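PDB 4JP0: 43.8 kDa insecticidal crystal protein from Bacillus thuringiensis, which forms one half of a binary insecticidal toxin, acting with Cry34Ab1 against western corn rootworm, whose larval midgut epithelium is the probable target. Local coordinates for residues L155-P159 and Y208-Q212; T230-E236 and M290-E295; N308-T314 and T340-Y346. One frame throughout, in Å; residues are numbered along the deposited sequence. Where two conformers were deposited one is given.

In the fold
All three contacts belong to the elongated antiparallel β region that follows the β-trefoil. Contacts 2 and 3 are strand pairings, partly buried, whereas contact 1 lies at the surface, where a loop is held to a strand mainly by one indole. Contacts 1 and 3 meet on the same sheet, where strands 202-221 and 307-323 are neighbours: their centres are about 12 Å apart, and Trp211 packs on Leu313, Thr314 and Thr340. Contact 2, an antiparallel pair of strands beside that larger sheet, meets contact 3 through Tyr231 against Tyr341 and Trp233 against Leu313. Both pairings rest on backbone hydrogen bonds; contact 2 adds salt bridges at its exposed side, contact 3 a threonine hydroxyl and a bridging water.

Contact 1: residues L155-P159 and Y208-Q212; sequences LKDYP and YQYWQ
Residues 155-159 follow an extended, polyproline II-like course, with phi between -58° and -73° and psi between 132° and 158°. They run 18° from the direction of residues 209-211 of the strand, with Leu155 CA 7.0 Å from Tyr210 CA and Tyr158 CA 5.9 Å from Trp211 CA. No backbone-to-backbone bond pairs loop and strand; the one hydrogen bond between them comes from the indole, Trp211 NE1 donating to Lys156 O at 2.8 Å. The m rotamer of Trp211 (chi2 100°) drives its ring into a hollow formed by the loop. Leu155 (chi1 t, chi2 p) makes one wall: its CD2 is 3.8 Å from Trp211 CE2, while its CD1 drops onto the strand, 3.9 Å from Gln209 CB. Tyr158 makes another. Its CB sits 3.7 Å from the centroid of the five-membered ring of Trp211 in a CH-pi contact, and its p rotamer turns the edge of Tyr158 toward the face of the six-membered ring, centroids 5.4 Å apart and planes at 70°. Pro159 CD lies near the root of the side chain, 4.3 Å from Trp211 CB. Further along the same connection, Thr171 bonds to the backbone of Trp211. The connection leaving the β-trefoil thus packs over an indole of the long antiparallel sheet of a toxin_10 protein.

Contact 2: residues T230-E236 and M290-E295; sequences TYEWGTE and MEKYQE
This is an antiparallel pairing of strands 225-234 and 292-301, beside the larger sheet. The axes of 230-234 and 292-295 approach to 4.6 Å at 144°. Tyr231-Glu295 and Trp233-Tyr293 are hydrogen-bonded pairs, alternating with the non-hydrogen-bonded pairs Glu232-Gln294 and Gly234-Lys292. Trp233 N donates to Tyr293 O (3.1 Å) and Tyr293 N to Trp233 O (2.9 Å); Glu295 N reaches Tyr231 O at 3.0 Å, with a weak return bond from Tyr231 N to Glu295 O (3.4 Å). Beyond them, Thr235 N donates to Glu291 O (2.8 Å). At Gly234, phi 102° and psi -130° by themselves call for glycine: a CB would jam against the preceding carbonyl and also clash with Glu291 O. On the aromatic face, Tyr293 CB lies 3.9 Å from the centroid of the five-membered ring of Trp233 (chi1 p), and Glu295 CB 4.1 Å from the Tyr231 ring centroid. On the side of Glu232, Lys292 NZ joins Glu236 OE2 in a very short 2.4 Å salt bridge and Glu232 OE1 in a long one of 3.7 Å. The aromatic face turns to the larger sheet: Tyr231 stacks on Tyr341 and Trp233 packs on Ser336 and Asn338, while backbone bonds link Glu232 to Val215 of strand 202-221 and Gly234 to Ser336 of strand 327-346.

Contact 3: residues N308-T314 and T340-Y346; sequences NSIGFLT and TYNVTSY
The long β hairpin of strands 307-323 and 327-346 contributes this antiparallel pairing, whose segment axes come within 4.6 Å at 151°. Asn308-Tyr346, Ile310-Thr344 and Phe312-Asn342 are hydrogen-bonded pairs, each joined by two backbone bonds, from Asn308 N to Tyr346 O (2.7 Å) and Thr344 N to Ile310 O (2.8 Å) up to Ile310 N to Thr344 O (3.0 Å). Ser309-Ser345 and Gly311-Val343 are the non-hydrogen-bonded pairs between them, with Ser309, Ser345 and Val343 directed to the other face. Side chains of the first set share one face. There Ile310 and Thr344, both with chi1 t, bring Ile310 CG2 and Thr344 CG2 to 4.0 Å, and Phe312 (chi1 m, chi2 93°) sets its edge beside Thr344, with Phe312 CE1 4.0 Å from Thr344 CG2. Pro159 and Ile167 also touch Phe312. Beside Gly311, Tyr341 (chi1 t, chi2 65°) brings its CE1 to 3.8 Å of Gly311 CA; a CB on Gly311 would clash with Tyr341 OH, which is hydrogen-bonded to Tyr229 OH. Leu313 (m, t) places CD2 3.8 Å from Tyr341 CB. Beyond the last pair, Thr314 N donates to OG1 of Thr340 (2.9 Å; chi1 p), which is also bonded to Asp337 O. At the far end one water donates to both Asn308 OD1 (2.6 Å) and Tyr346 O (2.8 Å).

Contact 1: residues L155-P159 and Y208-Q212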
loop_
_atom_site.group_PDB
_atom_site.type_symbol
_atom_site.label_atom_id
_atom_site.label_comp_id
_atom_site.label_asym_id
_atom_site.label_seq_id
_atom_site.Cartn_x
_atom_site.Cartn_y
_atom_site.Cartn_z
ATOM N N LEU A 155 2.226 -8.630 17.214
ATOM C CA LEU A 155 0.791 -8.743 17.373
ATOM C C LEU A 155 0.482 -9.353 18.735
ATOM O O LEU A 155 1.072 -10.357 19.118
ATOM C CB LEU A 155 0.234 -9.630 16.253
ATOM C CG LEU A 155 -1.263 -9.810 16.176
ATOM C CD1 LEU A 155 -1.875 -8.517 15.616
ATOM C CD2 LEU A 155 -1.554 -10.973 15.238
ATOM N N LYS A 156 -0.427 -8.758 19.471
ATOM C CA LYS A 156 -0.828 -9.323 20.771
ATOM C C LYS A 156 -1.357 -10.735 20.608
ATOM O O LYS A 156 -1.749 -11.118 19.519
ATOM C CB LYS A 156 -1.892 -8.455 21.416
ATOM C CG LYS A 156 -1.367 -7.070 21.883
ATOM C CD LYS A 156 -2.525 -6.055 21.790
ATOM C CE LYS A 156 -2.378 -4.871 22.755
ATOM N NZ LYS A 156 -1.014 -4.280 22.728
ATOM N N ASP A 157 -1.325 -11.515 21.687
ATOM C CA ASP A 157 -1.849 -12.885 21.658
ATOM C C ASP A 157 -3.366 -12.911 21.429
ATOM O O ASP A 157 -4.051 -11.966 21.789
ATOM C CB ASP A 157 -1.590 -13.546 22.993
ATOM C CG ASP A 157 -0.126 -13.862 23.238
ATOM O OD1 ASP A 157 0.745 -13.678 22.343
ATOM O OD2 ASP A 157 0.216 -14.352 24.336
ATOM N N TYR A 158 -3.894 -13.991 20.853
ATOM C CA TYR A 158 -5.350 -14.115 20.718
ATOM C C TYR A 158 -5.928 -14.329 22.110
ATOM O O TYR A 158 -5.217 -14.794 23.002
ATOM C CB TYR A 158 -5.760 -15.222 19.749
ATOM C CG TYR A 158 -5.208 -16.586 20.065
ATOM C CD1 TYR A 158 -5.880 -17.447 20.929
ATOM C CD2 TYR A 158 -4.021 -17.026 19.491
ATOM C CE1 TYR A 158 -5.378 -18.696 21.217
ATOM C CE2 TYR A 158 -3.517 -18.282 19.774
ATOM C CZ TYR A 158 -4.197 -19.111 20.632
ATOM O OH TYR A 158 -3.686 -20.348 20.907
ATOM N N PRO A 159 -7.205 -13.991 22.305
ATOM C CA PRO A 159 -7.820 -14.049 23.634
ATOM C C PRO A 159 -7.903 -15.461 24.158
ATOM O O PRO A 159 -7.942 -16.413 23.377
ATOM C CB PRO A 159 -9.231 -13.509 23.393
ATOM C CG PRO A 159 -9.076 -12.675 22.096
ATOM C CD PRO A 159 -8.152 -13.538 21.276
ATOM N N TYR A 208 -3.545 -2.327 9.629
ATOM C CA TYR A 208 -3.805 -2.737 10.995
ATOM C C TYR A 208 -4.008 -4.224 11.031
ATOM O O TYR A 208 -4.517 -4.819 10.061
ATOM C CB TYR A 208 -5.098 -2.121 11.508
ATOM C CG TYR A 208 -5.059 -0.620 11.713
ATOM C CD1 TYR A 208 -5.596 0.262 10.768
ATOM C CD2 TYR A 208 -4.491 -0.074 12.850
ATOM C CE1 TYR A 208 -5.542 1.661 10.973
ATOM C CE2 TYR A 208 -4.462 1.307 13.044
ATOM C CZ TYR A 208 -4.987 2.160 12.103
ATOM O OH TYR A 208 -4.948 3.546 12.327
ATOM N N GLN A 209 -3.608 -4.836 12.140
ATOM C CA GLN A 209 -3.919 -6.247 12.368
ATOM C C GLN A 209 -4.444 -6.396 13.792
ATOM O O GLN A 209 -4.182 -5.544 14.648
ATOM C CB GLN A 209 -2.725 -7.156 12.105
ATOM C CG GLN A 209 -2.353 -7.243 10.631
ATOM C CD GLN A 209 -1.130 -8.108 10.400
ATOM O OE1 GLN A 209 -0.164 -8.037 11.159
ATOM N NE2 GLN A 209 -1.160 -8.921 9.338
ATOM N N TYR A 210 -5.224 -7.446 14.005
ATOM C CA TYR A 210 -5.825 -7.760 15.286
ATOM C C TYR A 210 -6.483 -9.132 15.161
ATOM O O TYR A 210 -6.637 -9.651 14.053
ATOM C CB TYR A 210 -6.877 -6.717 15.677
ATOM C CG TYR A 210 -7.909 -6.397 14.613
ATOM C CD1 TYR A 210 -9.169 -6.989 14.625
ATOM C CD2 TYR A 210 -7.639 -5.460 13.619
ATOM C CE1 TYR A 210 -10.135 -6.654 13.637
ATOM C CE2 TYR A 210 -8.585 -5.126 12.669
ATOM C CZ TYR A 210 -9.812 -5.708 12.676
ATOM O OH TYR A 210 -10.702 -5.340 11.686
ATOM N N TRP A 211 -6.857 -9.718 16.286
ATOM C CA TRP A 211 -7.562 -10.985 16.288
ATOM C C TRP A 211 -9.074 -10.726 16.384
ATOM O O TRP A 211 -9.487 -9.740 16.988
ATOM C CB TRP A 211 -7.117 -11.802 17.507
ATOM C CG TRP A 211 -5.688 -12.275 17.447
ATOM C CD1 TRP A 211 -4.598 -11.718 18.069
ATOM C CD2 TRP A 211 -5.197 -13.416 16.725
ATOM N NE1 TRP A 211 -3.467 -12.456 17.795
ATOM C CE2 TRP A 211 -3.803 -13.495 16.960
ATOM C CE3 TRP A 211 -5.807 -14.416 15.946
ATOM C CZ2 TRP A 211 -3.002 -14.508 16.418
ATOM C CZ3 TRP A 211 -4.985 -15.442 15.383
ATOM C CH2 TRP A 211 -3.617 -15.470 15.631
ATOM N N GLN A 212 -9.872 -11.635 15.800
ATOM C CA GLN A 212 -11.324 -11.615 15.824
ATOM C C GLN A 212 -11.881 -13.051 15.784
ATOM O O GLN A 212 -11.368 -13.890 15.065
ATOM C CB GLN A 212 -11.855 -10.852 14.596
ATOM C CG GLN A 212 -13.360 -10.637 14.582
ATOM C CD GLN A 212 -13.803 -9.771 13.390
ATOM O OE1 GLN A 212 -14.545 -10.235 12.508
ATOM N NE2 GLN A 212 -13.335 -8.527 13.351
#

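Contact 2: residues T230-E236 and M290-E295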
loop_
_atom_site.group_PDB
_atom_site.type_symbol
_atom_site.label_atom_id
_atom_site.label_comp_id
_atom_site.label_asym_id
_atom_site.label_seq_id
_atom_site.Cartn_x
_atom_site.Cartn_y
_atom_site.Cartn_z
ATOM N N THR A 230 -17.625 -25.872 10.726
ATOM C CA THR A 230 -17.059 -25.038 9.695
ATOM C C THR A 230 -17.011 -23.595 10.184
ATOM O O THR A 230 -17.917 -23.118 10.869
ATOM C CB THR A 230 -17.916 -25.161 8.420
ATOM O OG1 THR A 230 -17.329 -24.407 7.363
ATOM C CG2 THR A 230 -19.269 -24.503 8.615
ATOM N N TYR A 231 -15.918 -22.917 9.879
ATOM C CA TYR A 231 -15.823 -21.504 10.211
ATOM C C TYR A 231 -15.557 -20.788 8.912
ATOM O O TYR A 231 -15.142 -21.411 7.940
ATOM C CB TYR A 231 -14.735 -21.197 11.249
ATOM C CG TYR A 231 -13.331 -21.483 10.798
ATOM C CD1 TYR A 231 -12.591 -20.518 10.119
ATOM C CD2 TYR A 231 -12.728 -22.706 11.056
ATOM C CE1 TYR A 231 -11.319 -20.768 9.711
ATOM C CE2 TYR A 231 -11.429 -22.959 10.651
ATOM C CZ TYR A 231 -10.734 -21.980 9.979
ATOM O OH TYR A 231 -9.449 -22.184 9.548
ATOM N N GLU A 232 -15.821 -19.491 8.899
ATOM C CA GLU A 232 -15.631 -18.660 7.726
ATOM C C GLU A 232 -14.346 -17.844 7.790
ATOM O O GLU A 232 -13.908 -17.448 8.858
ATOM C CB GLU A 232 -16.796 -17.691 7.636
ATOM C CG GLU A 232 -18.142 -18.381 7.464
ATOM C CD GLU A 232 -19.293 -17.402 7.586
ATOM O OE1 GLU A 232 -19.038 -16.164 7.468
ATOM O OE2 GLU A 232 -20.440 -17.864 7.795
ATOM N N TRP A 233 -13.753 -17.583 6.640
ATOM C CA TRP A 233 -12.594 -16.706 6.591
ATOM C C TRP A 233 -12.559 -16.100 5.208
ATOM O O TRP A 233 -13.439 -16.382 4.385
ATOM C CB TRP A 233 -11.308 -17.450 6.919
ATOM C CG TRP A 233 -10.989 -18.584 5.974
ATOM C CD1 TRP A 233 -11.501 -19.855 5.989
ATOM C CD2 TRP A 233 -10.052 -18.543 4.904
ATOM N NE1 TRP A 233 -10.944 -20.600 4.975
ATOM C CE2 TRP A 233 -10.052 -19.810 4.290
ATOM C CE3 TRP A 233 -9.228 -17.545 4.381
ATOM C CZ2 TRP A 233 -9.250 -20.108 3.193
ATOM C CZ3 TRP A 233 -8.431 -17.834 3.297
ATOM C CH2 TRP A 233 -8.447 -19.103 2.706
ATOM N N GLY A 234 -11.549 -15.285 4.944
ATOM C CA GLY A 234 -11.458 -14.605 3.662
ATOM C C GLY A 234 -11.903 -13.158 3.827
ATOM O O GLY A 234 -11.469 -12.460 4.745
ATOM N N THR A 235 -12.796 -12.718 2.960
ATOM C CA THR A 235 -13.295 -11.360 3.047
ATOM C C THR A 235 -14.688 -11.293 2.504
ATOM O O THR A 235 -15.034 -12.051 1.601
ATOM C CB THR A 235 -12.382 -10.393 2.283
ATOM O OG1 THR A 235 -12.894 -9.056 2.409
ATOM C CG2 THR A 235 -12.447 -10.675 0.780
ATOM N N GLU A 236 -15.489 -10.397 3.063
ATOM C CA GLU A 236 -16.846 -10.188 2.590
ATOM C C GLU A 236 -16.915 -8.891 1.818
ATOM O O GLU A 236 -17.984 -8.473 1.376
ATOM C CB GLU A 236 -17.842 -10.133 3.752
ATOM C CG GLU A 236 -18.106 -11.474 4.422
ATOM C CD GLU A 236 -19.140 -11.386 5.528
ATOM O OE1 GLU A 236 -19.586 -10.257 5.840
ATOM O OE2 GLU A 236 -19.491 -12.450 6.096
ATOM N N MET A 290 -8.843 -13.325 -3.094
ATOM C CA MET A 290 -9.539 -13.752 -1.878
ATOM C C MET A 290 -11.037 -13.498 -1.943
ATOM O O MET A 290 -11.487 -12.380 -2.234
ATOM C CB MET A 290 -9.013 -13.058 -0.629
ATOM C CG MET A 290 -9.682 -13.619 0.630
ATOM S SD MET A 290 -9.229 -12.655 2.030
ATOM C CE MET A 290 -7.480 -13.070 2.161
ATOM N N GLU A 291 -11.829 -14.513 -1.650
ATOM C CA GLU A 291 -13.250 -14.311 -1.512
ATOM C C GLU A 291 -13.713 -14.695 -0.108
ATOM O O GLU A 291 -13.029 -14.457 0.828
ATOM C CB GLU A 291 -14.042 -15.047 -2.573
ATOM C CG GLU A 291 -13.268 -15.386 -3.795
ATOM C CD GLU A 291 -14.092 -16.031 -4.869
ATOM O OE1 GLU A 291 -15.253 -16.439 -4.626
ATOM O OE2 GLU A 291 -13.557 -16.101 -5.974
ATOM N N LYS A 292 -14.887 -15.278 -0.008
ATOM C CA LYS A 292 -15.440 -15.753 1.253
ATOM C C LYS A 292 -15.360 -17.296 1.264
ATOM O O LYS A 292 -15.855 -17.945 0.342
ATOM C CB LYS A 292 -16.894 -15.275 1.380
ATOM C CG LYS A 292 -17.622 -15.705 2.633
ATOM C CD LYS A 292 -18.958 -14.964 2.773
ATOM C CE LYS A 292 -19.698 -15.348 4.059
ATOM N NZ LYS A 292 -20.458 -14.200 4.690
ATOM N N TYR A 293 -14.746 -17.875 2.300
ATOM C CA TYR A 293 -14.586 -19.338 2.390
ATOM C C TYR A 293 -15.083 -19.977 3.679
ATOM O O TYR A 293 -15.404 -19.286 4.641
ATOM C CB TYR A 293 -13.117 -19.725 2.217
ATOM C CG TYR A 293 -12.485 -19.088 1.019
ATOM C CD1 TYR A 293 -11.620 -18.006 1.165
ATOM C CD2 TYR A 293 -12.771 -19.550 -0.270
ATOM C CE1 TYR A 293 -11.050 -17.406 0.069
ATOM C CE2 TYR A 293 -12.216 -18.953 -1.369
ATOM C CZ TYR A 293 -11.350 -17.881 -1.195
ATOM O OH TYR A 293 -10.781 -17.282 -2.277
ATOM N N GLN A 294 -15.141 -21.313 3.675
ATOM C CA GLN A 294 -15.474 -22.097 4.876
ATOM C C GLN A 294 -14.507 -23.260 5.005
ATOM O O GLN A 294 -14.398 -24.080 4.105
ATOM C CB GLN A 294 -16.891 -22.631 4.818
ATOM C CG GLN A 294 -17.899 -21.592 4.419
ATOM C CD GLN A 294 -19.194 -21.713 5.200
ATOM O OE1 GLN A 294 -19.638 -22.821 5.505
ATOM N NE2 GLN A 294 -19.805 -20.567 5.525
ATOM N N GLU A 295 -13.780 -23.316 6.110
ATOM C CA GLU A 295 -12.804 -24.363 6.271
ATOM C C GLU A 295 -13.396 -25.422 7.160
ATOM O O GLU A 295 -13.878 -25.132 8.261
ATOM C CB GLU A 295 -11.512 -23.824 6.882
ATOM C CG GLU A 295 -10.386 -24.851 6.924
ATOM C CD GLU A 295 -10.005 -25.376 5.548
ATOM O OE1 GLU A 295 -10.340 -24.705 4.548
ATOM O OE2 GLU A 295 -9.375 -26.465 5.459
#

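Contact 3: residues N308-T314 and T340-Y346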
loop_
_atom_site.group_PDB
_atom_site.type_symbol
_atom_site.label_atom_id
_atom_site.label_comp_id
_atom_site.label_asym_id
_atom_site.label_seq_id
_atom_site.Cartn_x
_atom_site.Cartn_y
_atom_site.Cartn_z
ATOM N N ASN A 308 -16.008 -26.377 25.795
ATOM C CA ASN A 308 -16.399 -25.355 24.834
ATOM C C ASN A 308 -15.144 -24.922 24.084
ATOM O O ASN A 308 -14.057 -24.881 24.662
ATOM C CB ASN A 308 -17.061 -24.156 25.544
ATOM C CG ASN A 308 -18.248 -24.580 26.476
ATOM O OD1 ASN A 308 -18.350 -24.132 27.634
ATOM N ND2 ASN A 308 -19.126 -25.449 25.974
ATOM N N SER A 309 -15.291 -24.593 22.798
ATOM C CA SER A 309 -14.147 -24.159 21.996
ATOM C C SER A 309 -14.565 -22.971 21.167
ATOM O O SER A 309 -15.749 -22.789 20.892
ATOM C CB SER A 309 -13.720 -25.288 21.059
ATOM O OG SER A 309 -12.561 -24.953 20.298
ATOM N N ILE A 310 -13.598 -22.146 20.808
ATOM C CA ILE A 310 -13.842 -21.054 19.904
ATOM C C ILE A 310 -12.534 -20.808 19.180
ATOM O O ILE A 310 -11.460 -21.092 19.704
ATOM C CB ILE A 310 -14.311 -19.791 20.657
ATOM C CG1 ILE A 310 -14.802 -18.723 19.661
ATOM C CG2 ILE A 310 -13.203 -19.257 21.513
ATOM C CD1 ILE A 310 -15.619 -17.612 20.268
ATOM N N GLY A 311 -12.615 -20.247 17.983
ATOM C CA GLY A 311 -11.427 -19.977 17.213
ATOM C C GLY A 311 -11.263 -18.514 16.856
ATOM O O GLY A 311 -12.243 -17.760 16.793
ATOM N N PHE A 312 -10.011 -18.115 16.662
ATOM C CA PHE A 312 -9.709 -16.758 16.225
ATOM C C PHE A 312 -8.876 -16.737 14.961
ATOM O O PHE A 312 -8.119 -17.669 14.687
ATOM C CB PHE A 312 -8.961 -16.021 17.320
ATOM C CG PHE A 312 -9.775 -15.828 18.573
ATOM C CD1 PHE A 312 -9.708 -16.744 19.614
ATOM C CD2 PHE A 312 -10.606 -14.735 18.705
ATOM C CE1 PHE A 312 -10.456 -16.585 20.751
ATOM C CE2 PHE A 312 -11.342 -14.554 19.853
ATOM C CZ PHE A 312 -11.264 -15.481 20.882
ATOM N N LEU A 313 -9.028 -15.649 14.218
ATOM C CA LEU A 313 -8.262 -15.364 13.003
ATOM C C LEU A 313 -7.617 -14.004 13.140
ATOM O O LEU A 313 -8.178 -13.111 13.783
ATOM C CB LEU A 313 -9.206 -15.311 11.807
ATOM C CG LEU A 313 -9.796 -16.671 11.432
ATOM C CD1 LEU A 313 -11.036 -16.502 10.595
ATOM C CD2 LEU A 313 -8.697 -17.451 10.667
ATOM N N THR A 314 -6.450 -13.843 12.507
ATOM C CA THR A 314 -5.809 -12.546 12.435
ATOM C C THR A 314 -6.481 -11.834 11.299
ATOM O O THR A 314 -6.546 -12.364 10.184
ATOM C CB THR A 314 -4.311 -12.671 12.136
ATOM O OG1 THR A 314 -3.652 -13.177 13.293
ATOM C CG2 THR A 314 -3.678 -11.271 11.944
ATOM N N THR A 340 -3.765 -18.369 10.037
ATOM C CA THR A 340 -3.574 -17.851 11.389
ATOM C C THR A 340 -4.605 -18.382 12.360
ATOM O O THR A 340 -4.653 -17.950 13.510
ATOM C CB THR A 340 -3.645 -16.320 11.439
ATOM O OG1 THR A 340 -4.955 -15.881 11.043
ATOM C CG2 THR A 340 -2.687 -15.707 10.426
ATOM N N TYR A 341 -5.424 -19.318 11.910
ATOM C CA TYR A 341 -6.525 -19.811 12.727
ATOM C C TYR A 341 -5.991 -20.484 13.980
ATOM O O TYR A 341 -5.111 -21.360 13.909
ATOM C CB TYR A 341 -7.390 -20.783 11.892
ATOM C CG TYR A 341 -8.635 -21.272 12.586
ATOM C CD1 TYR A 341 -9.662 -20.392 12.926
ATOM C CD2 TYR A 341 -8.797 -22.610 12.880
ATOM C CE1 TYR A 341 -10.820 -20.841 13.558
ATOM C CE2 TYR A 341 -9.961 -23.071 13.516
ATOM C CZ TYR A 341 -10.954 -22.190 13.852
ATOM O OH TYR A 341 -12.083 -22.667 14.489
ATOM N N ASN A 342 -6.522 -20.094 15.133
ATOM C CA ASN A 342 -6.130 -20.758 16.363
ATOM C C ASN A 342 -7.357 -21.019 17.157
ATOM O O ASN A 342 -8.245 -20.177 17.188
ATOM C CB ASN A 342 -5.228 -19.853 17.193
ATOM C CG ASN A 342 -3.808 -19.911 16.742
ATOM O OD1 ASN A 342 -3.032 -20.753 17.236
ATOM N ND2 ASN A 342 -3.439 -19.034 15.788
ATOM N N VAL A 343 -7.436 -22.178 17.803
ATOM C CA VAL A 343 -8.588 -22.418 18.667
ATOM C C VAL A 343 -8.198 -22.393 20.147
ATOM O O VAL A 343 -7.028 -22.634 20.523
ATOM C CB VAL A 343 -9.264 -23.767 18.356
ATOM C CG1 VAL A 343 -9.922 -23.720 16.992
ATOM C CG2 VAL A 343 -8.235 -24.899 18.414
ATOM N N THR A 344 -9.164 -22.106 21.006
ATOM C CA THR A 344 -8.873 -22.164 22.426
ATOM C C THR A 344 -10.089 -22.742 23.100
ATOM O O THR A 344 -11.203 -22.670 22.587
ATOM C CB THR A 344 -8.404 -20.786 22.989
ATOM O OG1 THR A 344 -7.976 -20.927 24.351
ATOM C CG2 THR A 344 -9.556 -19.762 23.056
ATOM N N SER A 345 -9.884 -23.357 24.246
ATOM C CA SER A 345 -10.979 -24.083 24.857
ATOM C C SER A 345 -11.233 -23.776 26.311
ATOM O O SER A 345 -10.437 -23.102 26.985
ATOM C CB SER A 345 -10.678 -25.570 24.730
ATOM O OG SER A 345 -9.502 -25.866 25.474
ATOM N N TYR A 346 -12.371 -24.282 26.790
ATOM C CA TYR A 346 -12.737 -24.167 28.183
ATOM C C TYR A 346 -13.516 -25.409 28.584
ATOM O O TYR A 346 -14.550 -25.680 28.011
ATOM C CB TYR A 346 -13.616 -22.966 28.407
ATOM C CG TYR A 346 -13.851 -22.775 29.852
ATOM C CD1 TYR A 346 -12.787 -22.595 30.709
ATOM C CD2 TYR A 346 -15.134 -22.809 30.380
ATOM C CE1 TYR A 346 -12.988 -22.427 32.072
ATOM C CE2 TYR A 346 -15.344 -22.640 31.752
ATOM C CZ TYR A 346 -14.263 -22.452 32.584
ATOM O OH TYR A 346 -14.446 -22.287 33.948
HETATM O O HOH W 1 -17.095 -25.837 29.160
#